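Local structure of salt-tolerant glutaminase (Micrococcus luteus, 3IH8) at the interface of chains A and B. The protein probably catalyses the hydrolysis of L-glutamine to L-glutamate and ammonium, as a homotetramer. Sequence-based numbering; all coordinates share one arbitrary frame. Chains: chain A/B, Salt-tolerant glutaminase.

The interface of chains A and B. Residues chain A 89, 231-232, 235; chain B 251-252, 305.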
# COMPACT_ATOMS: atom_id res chain seq x y z
N LEU A 89 -11.94 6.80 11.85
CA LEU A 89 -10.92 6.12 11.06
C LEU A 89 -9.62 6.08 11.86
O LEU A 89 -8.53 5.99 11.29
CB LEU A 89 -10.69 6.87 9.74
CG LEU A 89 -11.88 7.00 8.77
CD1 LEU A 89 -11.75 8.31 7.98
CD2 LEU A 89 -11.94 5.79 7.83
N ARG A 231 -11.39 0.42 -1.39
CA ARG A 231 -10.16 1.10 -0.99
C ARG A 231 -10.24 1.53 0.48
O ARG A 231 -9.29 1.35 1.24
CB ARG A 231 -9.94 2.31 -1.89
CG ARG A 231 -8.65 3.05 -1.64
CD ARG A 231 -8.81 4.50 -2.06
NE ARG A 231 -9.69 5.22 -1.15
CZ ARG A 231 -10.20 6.42 -1.40
NH1 ARG A 231 -9.91 7.03 -2.54
NH2 ARG A 231 -10.99 7.00 -0.51
N ARG A 232 -11.39 2.09 0.87
CA ARG A 232 -11.57 2.53 2.25
C ARG A 232 -11.50 1.32 3.19
O ARG A 232 -10.87 1.37 4.24
CB ARG A 232 -12.91 3.26 2.40
CG ARG A 232 -13.42 3.35 3.83
CD ARG A 232 -12.50 4.20 4.71
NE ARG A 232 -12.70 5.63 4.47
CZ ARG A 232 -13.77 6.31 4.88
NH1 ARG A 232 -14.74 5.70 5.54
NH2 ARG A 232 -13.87 7.62 4.61
N SER A 235 -7.95 0.05 3.63
CA SER A 235 -7.26 1.13 4.34
C SER A 235 -7.42 0.98 5.86
O SER A 235 -6.44 1.05 6.61
CB SER A 235 -7.86 2.49 3.94
OG SER A 235 -7.40 2.91 2.67
N ALA B 251 -6.52 6.56 4.96
CA ALA B 251 -7.81 6.36 4.31
C ALA B 251 -8.17 7.42 3.27
O ALA B 251 -8.45 7.09 2.12
CB ALA B 251 -8.92 6.27 5.37
N ASP B 252 -8.15 8.68 3.68
CA ASP B 252 -8.53 9.77 2.81
C ASP B 252 -7.52 10.30 1.80
O ASP B 252 -7.91 10.94 0.82
CB ASP B 252 -9.08 10.91 3.67
CG ASP B 252 -10.36 10.52 4.40
OD1 ASP B 252 -10.67 11.16 5.43
OD2 ASP B 252 -11.05 9.57 3.94
N HIS B 305 -3.61 6.17 -4.76
CA HIS B 305 -3.79 5.73 -3.39
C HIS B 305 -3.03 4.44 -3.17
O HIS B 305 -2.97 3.58 -4.05
CB HIS B 305 -5.29 5.54 -3.13
CG HIS B 305 -5.64 5.47 -1.68
ND1 HIS B 305 -5.24 4.43 -0.86
CD2 HIS B 305 -6.35 6.32 -0.89
CE1 HIS B 305 -5.69 4.65 0.37
NE2 HIS B 305 -6.36 5.78 0.38
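Helix 227-240 of chain A, with A:Leu89 from a nearby loop, meets the C-terminal end of helix 246-252 and the loop residue B:His305 of chain B. The patch belongs to a two-fold symmetric interface; the protein is a homotetramer, so this contact may be one of its subunit contacts. A:Arg231 lies over one face of the B:His305 imidazole: its CD methylene sits 3.4 Å from the centroid of the B:His305 ring, a CH-pi contact displaced toward the rim. With CG anti to the backbone N (chi1 -176°) and a bend at chi3, the A:Arg231 guanidinium comes to lie 13° from parallel to the ring. Rotation of that ring is restrained within chain B, where B:His305 NE2 donates to the carbonyl O of B:Ala251 at 3.0 Å; the acceptor lies close to the ring plane, although the donor stands above the carbonyl plane. An alanine in place of B:His305 would remove the face under A:Arg231, and would probably leave the B:Ala251 carbonyl without this partner and the arginine chain freer to turn. Beyond the CE1 rim and raised toward the face that carries A:Arg231, A:Ser235 OG lies 3.4 Å from B:His305 CE1 while donating to the carbonyl O of A:Arg231 in its own helix (2.8 Å). The methyl of B:Ala251 packs against A:Leu89 CD2 at 3.9 Å and lies equally near A:Arg232 NE. A:Leu89 CD2 also sits over one face of the A:Arg232 guanidinium, toward its rim. A:Arg232 and B:Asp252 form a long salt bridge whose hydrogen bond is weak: the guanidinium and carboxylate planes are 54° apart, and A:Arg232 NH2 stays 3.5 Å from B:Asp252 OD2.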